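Local coordinates for ribonucleoside-diphosphate reductase (Pseudomonas aeruginosa, PDB 5IM3), which probably reduces ribonucleoside diphosphates to deoxyribonucleotides, the precursors for DNA synthesis, as an allosterically regulated enzyme that binds dATP, at residues 408-413 with 505-510; 455-460 with 510-515. All blocks are in the same frame, centred on the assembly; numbering follows the deposited sequence.

Interaction 1 of 2, residues 408-413 with 505-510; sequences PVRALG and SPSDVP. With DTP (2'-deoxyadenosine 5'-triphosphate), chain G.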
ATOM      1  N   PRO A 408     -37.562 -12.611 -13.522  1.00 39.99           N
ATOM      2  CA  PRO A 408     -38.311 -13.879 -13.612  1.00 40.78           C
ATOM      3  C   PRO A 408     -37.482 -15.065 -14.083  1.00 41.61           C
ATOM      4  O   PRO A 408     -37.902 -16.210 -13.870  1.00 45.15           O
ATOM      5  CB  PRO A 408     -39.437 -13.558 -14.611  1.00 41.57           C
ATOM      6  CG  PRO A 408     -39.549 -12.069 -14.611  1.00 42.05           C
ATOM      7  CD  PRO A 408     -38.157 -11.564 -14.372  1.00 40.98           C
ATOM      8  N   VAL A 409     -36.330 -14.836 -14.705  1.00 38.02           N
ATOM      9  CA  VAL A 409     -35.563 -15.909 -15.332  1.00 41.04           C
ATOM     10  C   VAL A 409     -34.792 -16.674 -14.259  1.00 39.93           C
ATOM     11  O   VAL A 409     -34.078 -16.076 -13.448  1.00 40.06           O
ATOM     12  CB  VAL A 409     -34.624 -15.338 -16.407  1.00 39.94           C
ATOM     13  CG1 VAL A 409     -33.743 -16.424 -17.005  1.00 38.80           C
ATOM     14  CG2 VAL A 409     -35.438 -14.656 -17.500  1.00 39.20           C
ATOM     15  N   ARG A 410     -34.918 -18.002 -14.273  1.00 43.03           N
ATOM     16  CA  ARG A 410     -34.408 -18.834 -13.189  1.00 42.72           C
ATOM     17  C   ARG A 410     -32.883 -18.804 -13.127  1.00 42.62           C
ATOM     18  O   ARG A 410     -32.194 -18.630 -14.135  1.00 41.74           O
ATOM     19  CB  ARG A 410     -34.905 -20.271 -13.343  1.00 45.04           C
ATOM     20  CG  ARG A 410     -34.457 -20.973 -14.612  1.00 45.16           C
ATOM     21  CD  ARG A 410     -35.172 -22.309 -14.770  1.00 47.23           C
ATOM     22  NE  ARG A 410     -36.614 -22.131 -14.922  1.00 47.72           N
ATOM     23  CZ  ARG A 410     -37.467 -23.101 -15.234  1.00 53.04           C
ATOM     24  NH1 ARG A 410     -37.033 -24.341 -15.427  1.00 57.67           N
ATOM     25  NH2 ARG A 410     -38.757 -22.829 -15.357  1.00 55.18           N
ATOM     26  N   ALA A 411     -32.361 -19.000 -11.918  1.00 44.93           N
ATOM     27  CA  ALA A 411     -30.969 -18.720 -11.612  1.00 42.25           C
ATOM     28  C   ALA A 411     -30.105 -19.974 -11.741  1.00 43.28           C
ATOM     29  O   ALA A 411     -30.588 -21.075 -12.009  1.00 44.80           O
ATOM     30  CB  ALA A 411     -30.854 -18.136 -10.204  1.00 42.07           C
ATOM     31  N   LEU A 412     -28.800 -19.792 -11.542  1.00 45.62           N
ATOM     32  CA  LEU A 412     -27.862 -20.907 -11.544  1.00 46.57           C
ATOM     33  C   LEU A 412     -28.348 -22.006 -10.611  1.00 46.63           C
ATOM     34  O   LEU A 412     -28.771 -21.739  -9.484  1.00 44.35           O
ATOM     35  CB  LEU A 412     -26.471 -20.430 -11.115  1.00 45.94           C
ATOM     36  CG  LEU A 412     -25.395 -21.515 -10.981  1.00 53.46           C
ATOM     37  CD1 LEU A 412     -25.024 -22.089 -12.343  1.00 53.64           C
ATOM     38  CD2 LEU A 412     -24.164 -20.978 -10.266  1.00 53.05           C
ATOM     39  N   GLY A 413     -28.290 -23.247 -11.098  1.00 45.88           N
ATOM     40  CA  GLY A 413     -28.654 -24.404 -10.311  1.00 48.64           C
ATOM     41  C   GLY A 413     -30.102 -24.825 -10.413  1.00 49.15           C
ATOM     42  O   GLY A 413     -30.461 -25.876  -9.872  1.00 52.10           O
ATOM     43  N   SER A 505     -33.990 -18.972  -6.312  1.00 41.24           N
ATOM     44  CA  SER A 505     -34.242 -18.889  -7.745  1.00 43.66           C
ATOM     45  C   SER A 505     -35.721 -18.599  -7.994  1.00 41.13           C
ATOM     46  O   SER A 505     -36.583 -19.192  -7.341  1.00 42.01           O
ATOM     47  CB  SER A 505     -33.859 -20.183  -8.450  1.00 44.78           C
ATOM     48  OG  SER A 505     -34.201 -20.114  -9.825  1.00 43.90           O
ATOM     49  N   PRO A 506     -36.055 -17.698  -8.920  1.00 43.41           N
ATOM     50  CA  PRO A 506     -37.474 -17.359  -9.116  1.00 45.50           C
ATOM     51  C   PRO A 506     -38.338 -18.549  -9.493  1.00 44.85           C
ATOM     52  O   PRO A 506     -39.539 -18.538  -9.200  1.00 47.38           O
ATOM     53  CB  PRO A 506     -37.434 -16.307 -10.235  1.00 44.37           C
ATOM     54  CG  PRO A 506     -36.130 -16.503 -10.907  1.00 45.92           C
ATOM     55  CD  PRO A 506     -35.182 -16.959  -9.845  1.00 44.66           C
ATOM     56  N   SER A 507     -37.772 -19.581 -10.125  1.00 45.25           N
ATOM     57  CA  SER A 507     -38.567 -20.747 -10.501  1.00 47.12           C
ATOM     58  C   SER A 507     -39.100 -21.499  -9.287  1.00 47.90           C
ATOM     59  O   SER A 507     -40.115 -22.192  -9.402  1.00 49.36           O
ATOM     60  CB  SER A 507     -37.746 -21.691 -11.380  1.00 44.88           C
ATOM     61  OG  SER A 507     -36.517 -22.029 -10.767  1.00 46.04           O
ATOM     62  N   ASP A 508     -38.442 -21.385  -8.135  1.00 46.84           N
ATOM     63  CA  ASP A 508     -38.977 -21.941  -6.900  1.00 50.24           C
ATOM     64  C   ASP A 508     -39.922 -20.990  -6.179  1.00 50.72           C
ATOM     65  O   ASP A 508     -40.705 -21.440  -5.334  1.00 50.63           O
ATOM     66  CB  ASP A 508     -37.838 -22.319  -5.950  1.00 53.91           C
ATOM     67  CG  ASP A 508     -37.012 -23.484  -6.460  1.00 54.88           C
ATOM     68  OD1 ASP A 508     -37.601 -24.526  -6.826  1.00 57.04           O
ATOM     69  OD2 ASP A 508     -35.770 -23.356  -6.501  1.00 55.31           O
ATOM     70  N   VAL A 509     -39.872 -19.698  -6.488  1.00 47.78           N
ATOM     71  CA  VAL A 509     -40.704 -18.701  -5.824  1.00 46.01           C
ATOM     72  C   VAL A 509     -41.301 -17.786  -6.888  1.00 46.05           C
ATOM     73  O   VAL A 509     -41.091 -16.566  -6.849  1.00 43.66           O
ATOM     74  CB  VAL A 509     -39.891 -17.915  -4.782  1.00 48.06           C
ATOM     75  CG1 VAL A 509     -39.493 -18.831  -3.622  1.00 47.71           C
ATOM     76  CG2 VAL A 509     -38.643 -17.291  -5.414  1.00 45.96           C
ATOM     77  N   PRO A 510     -42.067 -18.321  -7.844  1.00 46.77           N
ATOM     78  CA  PRO A 510     -42.467 -17.512  -9.008  1.00 48.10           C
ATOM     79  C   PRO A 510     -43.416 -16.372  -8.685  1.00 50.34           C
ATOM     80  O   PRO A 510     -43.619 -15.508  -9.547  1.00 49.63           O
ATOM     81  CB  PRO A 510     -43.136 -18.539  -9.935  1.00 48.69           C
ATOM     82  CG  PRO A 510     -43.578 -19.649  -9.030  1.00 47.99           C
ATOM     83  CD  PRO A 510     -42.561 -19.709  -7.931  1.00 48.77           C
TER
HETATM   84  PG  DTP G1005     -40.549 -25.665 -17.427  1.00 74.43           P
HETATM   85  O1G DTP G1005     -39.295 -26.323 -16.960  1.00 74.84           O
HETATM   86  O2G DTP G1005     -41.803 -26.188 -16.724  1.00 79.11           O
HETATM   87  O3G DTP G1005     -40.509 -24.148 -17.244  1.00 76.43           O
HETATM   88  PB  DTP G1005     -40.717 -24.857 -20.188  1.00 67.18           P
HETATM   89  O1B DTP G1005     -41.247 -23.556 -19.741  1.00 64.55           O
HETATM   90  O2B DTP G1005     -41.511 -25.388 -21.381  1.00 65.17           O
HETATM   91  O3B DTP G1005     -40.789 -25.898 -18.984  1.00 73.53           O
HETATM   92  PA  DTP G1005     -38.454 -23.410 -21.051  1.00 52.63           P
HETATM   93  O1A DTP G1005     -39.475 -22.389 -20.894  1.00 63.93           O
HETATM   94  O2A DTP G1005     -38.077 -23.480 -22.512  1.00 56.14           O
HETATM   95  O3A DTP G1005     -39.185 -24.748 -20.611  1.00 64.43           O
HETATM   96  O5' DTP G1005     -37.196 -23.044 -20.173  1.00 51.75           O
HETATM   97  C5' DTP G1005     -37.317 -22.591 -18.809  1.00 49.57           C
HETATM   98  C4' DTP G1005     -36.023 -21.953 -18.369  1.00 45.92           C
HETATM   99  O4' DTP G1005     -34.924 -22.838 -18.676  1.00 43.80           O
HETATM  100  C3' DTP G1005     -35.696 -20.607 -19.018  1.00 44.76           C
HETATM  101  O3' DTP G1005     -35.144 -19.711 -18.053  1.00 44.19           O
HETATM  102  C2' DTP G1005     -34.661 -20.967 -20.076  1.00 44.47           C
HETATM  103  C1' DTP G1005     -33.960 -22.173 -19.475  1.00 42.94           C
HETATM  104  N9  DTP G1005     -33.465 -23.121 -20.462  1.00 42.39           N
HETATM  105  C8  DTP G1005     -34.204 -24.077 -21.106  1.00 42.62           C
HETATM  106  N7  DTP G1005     -33.531 -24.767 -21.994  1.00 43.86           N
HETATM  107  C5  DTP G1005     -32.252 -24.235 -21.922  1.00 41.60           C
HETATM  108  C6  DTP G1005     -31.058 -24.540 -22.602  1.00 43.60           C
HETATM  109  N6  DTP G1005     -30.955 -25.496 -23.528  1.00 44.48           N
HETATM  110  N1  DTP G1005     -29.957 -23.826 -22.285  1.00 43.84           N
HETATM  111  C2  DTP G1005     -30.052 -22.876 -21.350  1.00 43.77           C
HETATM  112  N3  DTP G1005     -31.121 -22.496 -20.646  1.00 44.46           N
HETATM  113  C4  DTP G1005     -32.197 -23.220 -20.982  1.00 42.59           C
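R410 and A411 run closest to P506 and S505, with CA-CA distances of 5.3 Å for R410-P506 and 5.1 Å for A411-S505, yet neither loop forms a regular helix or strand. P506 packs its ring carbons against the main chain of P408-R410: its CG lies 3.3 Å from V409 O and also touches P408 O and R410 CA, so this part of the packing is side chain against main chain. S505 points at the next step of the backbone, its OG 3.0 Å from A411 N. This hydroxyl is hydrogen-bonded to S507 OG at 3.1 Å and to the hydroxyl of S414, the residue after 408-413, whose OG also bonds A411 O.

R410 links the contact to the bound dATP. A bend at chi3 (63°) sets NE beside the CB of S507, 3.7 Å away, and the guanidinium is sandwiched: S507 CB covers one face, while C5' of the nucleotide sits 3.6 Å above the plane over the centre of the other. The rim is occupied too. NH2 donates to phosphate oxygen O3G at 2.9 Å with a bent N-H...O angle of 137°, and NH1 reaches O1G in a weak bond (159°). NE makes a salt bridge to D380, whose OD1 also bonds the nucleotide. K397 NZ and V440 O of the second subunit bond the same ligand, which places the site at a subunit interface, as in the specificity site of class I reductases.

Covered on both faces and with bonds at all three nitrogens, those of NH1 (to O1G and to the carbonyl of Y415) being weak, the guanidinium is restrained in both tilt and rotation. Its positive charge, shared between D380 and the gamma-phosphate, would be expected to offset part of the triphosphate's negative charge.

Interaction 2 of 2, residues 455-460 with 510-515; sequences ETWHLD and PDLHDL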
ATOM      1  N   GLU A 455     -33.818  -8.387  -9.097  1.00 41.64           N
ATOM      2  CA  GLU A 455     -34.268  -8.232  -7.722  1.00 42.11           C
ATOM      3  C   GLU A 455     -33.256  -8.854  -6.760  1.00 43.50           C
ATOM      4  O   GLU A 455     -32.536  -9.796  -7.108  1.00 40.64           O
ATOM      5  CB  GLU A 455     -35.651  -8.865  -7.549  1.00 44.13           C
ATOM      6  CG  GLU A 455     -36.448  -8.333  -6.368  1.00 43.11           C
ATOM      7  CD  GLU A 455     -37.938  -8.588  -6.503  1.00 46.15           C
ATOM      8  OE1 GLU A 455     -38.449  -8.579  -7.646  1.00 46.86           O
ATOM      9  OE2 GLU A 455     -38.602  -8.793  -5.467  1.00 47.52           O
ATOM     10  N   THR A 456     -33.210  -8.315  -5.535  1.00 41.41           N
ATOM     11  CA  THR A 456     -32.065  -8.525  -4.649  1.00 42.14           C
ATOM     12  C   THR A 456     -32.008  -9.920  -4.027  1.00 43.33           C
ATOM     13  O   THR A 456     -30.944 -10.313  -3.531  1.00 44.22           O
ATOM     14  CB  THR A 456     -32.067  -7.470  -3.538  1.00 41.73           C
ATOM     15  OG1 THR A 456     -32.334  -6.181  -4.105  1.00 40.49           O
ATOM     16  CG2 THR A 456     -30.717  -7.424  -2.843  1.00 45.73           C
ATOM     17  N   TRP A 457     -33.106 -10.672  -4.029  1.00 43.60           N
ATOM     18  CA  TRP A 457     -33.085 -12.053  -3.561  1.00 46.27           C
ATOM     19  C   TRP A 457     -32.751 -13.047  -4.669  1.00 47.09           C
ATOM     20  O   TRP A 457     -32.629 -14.246  -4.392  1.00 44.97           O
ATOM     21  CB  TRP A 457     -34.432 -12.430  -2.929  1.00 46.70           C
ATOM     22  CG  TRP A 457     -35.629 -12.123  -3.784  1.00 47.67           C
ATOM     23  CD1 TRP A 457     -36.484 -11.067  -3.646  1.00 46.46           C
ATOM     24  CD2 TRP A 457     -36.105 -12.879  -4.906  1.00 46.71           C
ATOM     25  NE1 TRP A 457     -37.460 -11.119  -4.606  1.00 46.51           N
ATOM     26  CE2 TRP A 457     -37.251 -12.219  -5.396  1.00 46.54           C
ATOM     27  CE3 TRP A 457     -35.675 -14.045  -5.543  1.00 47.36           C
ATOM     28  CZ2 TRP A 457     -37.971 -12.688  -6.492  1.00 46.97           C
ATOM     29  CZ3 TRP A 457     -36.394 -14.511  -6.635  1.00 47.33           C
ATOM     30  CH2 TRP A 457     -37.529 -13.833  -7.096  1.00 47.77           C
ATOM     31  N   HIS A 458     -32.602 -12.583  -5.908  1.00 46.17           N
ATOM     32  CA  HIS A 458     -32.308 -13.475  -7.021  1.00 46.01           C
ATOM     33  C   HIS A 458     -30.966 -14.165  -6.807  1.00 45.26           C
ATOM     34  O   HIS A 458     -29.975 -13.531  -6.436  1.00 43.98           O
ATOM     35  CB  HIS A 458     -32.297 -12.681  -8.326  1.00 45.57           C
ATOM     36  CG  HIS A 458     -32.396 -13.524  -9.559  1.00 44.98           C
ATOM     37  ND1 HIS A 458     -31.326 -14.223 -10.072  1.00 45.40           N
ATOM     38  CD2 HIS A 458     -33.433 -13.757 -10.397  1.00 45.40           C
ATOM     39  CE1 HIS A 458     -31.701 -14.860 -11.167  1.00 46.51           C
ATOM     40  NE2 HIS A 458     -32.976 -14.592 -11.387  1.00 46.47           N
ATOM     41  N   LEU A 459     -30.935 -15.475  -7.052  1.00 40.95           N
ATOM     42  CA  LEU A 459     -29.749 -16.259  -6.730  1.00 41.99           C
ATOM     43  C   LEU A 459     -28.531 -15.877  -7.564  1.00 39.80           C
ATOM     44  O   LEU A 459     -27.403 -16.176  -7.157  1.00 39.39           O
ATOM     45  CB  LEU A 459     -30.043 -17.751  -6.895  1.00 43.19           C
ATOM     46  CG  LEU A 459     -30.005 -18.534  -5.586  1.00 45.02           C
ATOM     47  CD1 LEU A 459     -30.412 -19.969  -5.838  1.00 48.70           C
ATOM     48  CD2 LEU A 459     -28.622 -18.473  -4.962  1.00 44.53           C
ATOM     49  N   ASP A 460     -28.720 -15.220  -8.704  1.00 39.37           N
ATOM     50  CA  ASP A 460     -27.601 -14.755  -9.511  1.00 40.92           C
ATOM     51  C   ASP A 460     -27.151 -13.345  -9.133  1.00 39.79           C
ATOM     52  O   ASP A 460     -26.302 -12.775  -9.827  1.00 39.11           O
ATOM     53  CB  ASP A 460     -27.965 -14.800 -11.000  1.00 43.75           C
ATOM     54  CG  ASP A 460     -28.182 -16.217 -11.511  1.00 46.17           C
ATOM     55  OD1 ASP A 460     -27.595 -17.164 -10.947  1.00 45.71           O
ATOM     56  OD2 ASP A 460     -28.939 -16.376 -12.490  1.00 45.64           O
ATOM     57  N   PRO A 510     -42.067 -18.321  -7.844  1.00 46.77           N
ATOM     58  CA  PRO A 510     -42.467 -17.512  -9.008  1.00 48.10           C
ATOM     59  C   PRO A 510     -43.416 -16.372  -8.685  1.00 50.34           C
ATOM     60  O   PRO A 510     -43.619 -15.508  -9.547  1.00 49.63           O
ATOM     61  CB  PRO A 510     -43.136 -18.539  -9.935  1.00 48.69           C
ATOM     62  CG  PRO A 510     -43.578 -19.649  -9.030  1.00 47.99           C
ATOM     63  CD  PRO A 510     -42.561 -19.709  -7.931  1.00 48.77           C
ATOM     64  N   ASP A 511     -43.989 -16.328  -7.485  1.00 54.23           N
ATOM     65  CA  ASP A 511     -44.962 -15.301  -7.138  1.00 54.57           C
ATOM     66  C   ASP A 511     -44.341 -14.077  -6.475  1.00 53.00           C
ATOM     67  O   ASP A 511     -45.011 -13.045  -6.379  1.00 53.98           O
ATOM     68  CB  ASP A 511     -46.046 -15.892  -6.223  1.00 55.66           C
ATOM     69  CG  ASP A 511     -45.469 -16.641  -5.032  1.00 56.93           C
ATOM     70  OD1 ASP A 511     -44.440 -17.328  -5.199  1.00 54.79           O
ATOM     71  OD2 ASP A 511     -46.046 -16.543  -3.929  1.00 58.73           O
ATOM     72  N   LEU A 512     -43.077 -14.150  -6.046  1.00 48.05           N
ATOM     73  CA  LEU A 512     -42.476 -13.049  -5.292  1.00 46.93           C
ATOM     74  C   LEU A 512     -42.313 -11.799  -6.145  1.00 46.81           C
ATOM     75  O   LEU A 512     -42.613 -10.686  -5.696  1.00 47.94           O
ATOM     76  CB  LEU A 512     -41.115 -13.470  -4.731  1.00 47.14           C
ATOM     77  CG  LEU A 512     -41.067 -14.341  -3.473  1.00 49.55           C
ATOM     78  CD1 LEU A 512     -39.624 -14.490  -3.012  1.00 47.88           C
ATOM     79  CD2 LEU A 512     -41.923 -13.769  -2.348  1.00 49.22           C
ATOM     80  N   HIS A 513     -41.808 -11.956  -7.367  1.00 47.33           N
ATOM     81  CA  HIS A 513     -41.490 -10.796  -8.192  1.00 48.98           C
ATOM     82  C   HIS A 513     -42.707  -9.897  -8.394  1.00 50.94           C
ATOM     83  O   HIS A 513     -42.580  -8.668  -8.414  1.00 51.07           O
ATOM     84  CB  HIS A 513     -40.928 -11.261  -9.535  1.00 48.39           C
ATOM     85  CG  HIS A 513     -40.505 -10.142 -10.435  1.00 47.28           C
ATOM     86  ND1 HIS A 513     -39.691  -9.112 -10.015  1.00 46.83           N
ATOM     87  CD2 HIS A 513     -40.783  -9.896 -11.736  1.00 46.12           C
ATOM     88  CE1 HIS A 513     -39.484  -8.281 -11.020  1.00 47.11           C
ATOM     89  NE2 HIS A 513     -40.136  -8.734 -12.076  1.00 46.09           N
ATOM     90  N   ASP A 514     -43.896 -10.488  -8.541  1.00 49.12           N
ATOM     91  CA  ASP A 514     -45.105  -9.699  -8.748  1.00 50.75           C
ATOM     92  C   ASP A 514     -45.700  -9.162  -7.453  1.00 50.68           C
ATOM     93  O   ASP A 514     -46.500  -8.222  -7.501  1.00 53.13           O
ATOM     94  CB  ASP A 514     -46.166 -10.528  -9.481  1.00 51.08           C
ATOM     95  CG  ASP A 514     -45.882 -10.665 -10.962  1.00 50.71           C
ATOM     96  OD1 ASP A 514     -45.082  -9.873 -11.497  1.00 52.19           O
ATOM     97  OD2 ASP A 514     -46.472 -11.560 -11.598  1.00 56.28           O
ATOM     98  N   LEU A 515     -45.352  -9.738  -6.308  1.00 46.32           N
ATOM     99  CA  LEU A 515     -45.830  -9.216  -5.039  1.00 47.27           C
ATOM    100  C   LEU A 515     -44.991  -8.013  -4.604  1.00 46.65           C
ATOM    101  O   LEU A 515     -43.863  -7.809  -5.060  1.00 45.74           O
ATOM    102  CB  LEU A 515     -45.794 -10.300  -3.961  1.00 47.40           C
ATOM    103  CG  LEU A 515     -46.709 -11.514  -4.153  1.00 49.77           C
ATOM    104  CD1 LEU A 515     -46.429 -12.556  -3.077  1.00 47.95           C
ATOM    105  CD2 LEU A 515     -48.175 -11.119  -4.140  1.00 48.13           C
TER
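E455 accepts a hydrogen bond from H513, ND1 to OE1 at 2.7 Å, nearly straight at 168°. E455 CG is anti to the backbone N and the chain is extended beyond it, which carries the carboxylate out to H513. The oxygen lies in the imidazole plane and is met almost along its own C-O bond, while the carboxylate is turned 47° from the ring. Beside this pair, W457 meets L512: CZ2 packs 3.7 Å from L512 CB, and L512 CD1 stands over the six-membered ring, 4.3 Å from its centroid and 18° off the normal, a CH-pi contact. E455 CB lies against the opposite face of the indole, and a weak bond from W457 NE1 to E455 OE2 links the two pairs.

Further out, K566 in a salt bridge with E455 OE2 and D405 OD2 bonded to H513 NE2 hold these groups; a ring between two carboxylates would tend to carry a positive charge. F520 of helix 517-532 touches both E455 and L512. D405 and E455 close neighbouring parallel strands, 401-405 and 450-455, and K566 follows strand 562-565, a polar network around buried E455 and H513 at the C-terminal strand ends of the reductase's ten-stranded alpha-beta barrel.

How the interactions relate
The two contacts lie with centres about 8 Å apart, on the same side of the chain's centre and within the barrel domain. Their segments alternate along the sequence: 408-413, 455-460, 505-510, then 510-515, with P510 shared by the last two. The first two are loops that follow the neighbouring parallel strands 401-405 and 450-455, whereas 505-515 belongs to the link between strand 500-504 and helix 517-532. Direct bonds join the contacts, probably V409 O with H458 NE2 (2.8 Å) and L412 N with D460 OD1 (3.0 Å). The dATP-binding loop of interaction 1 is thus tied by H458 and D460 to loop 455-460, which follows strand 450-455 and also supplies one side of interaction 2.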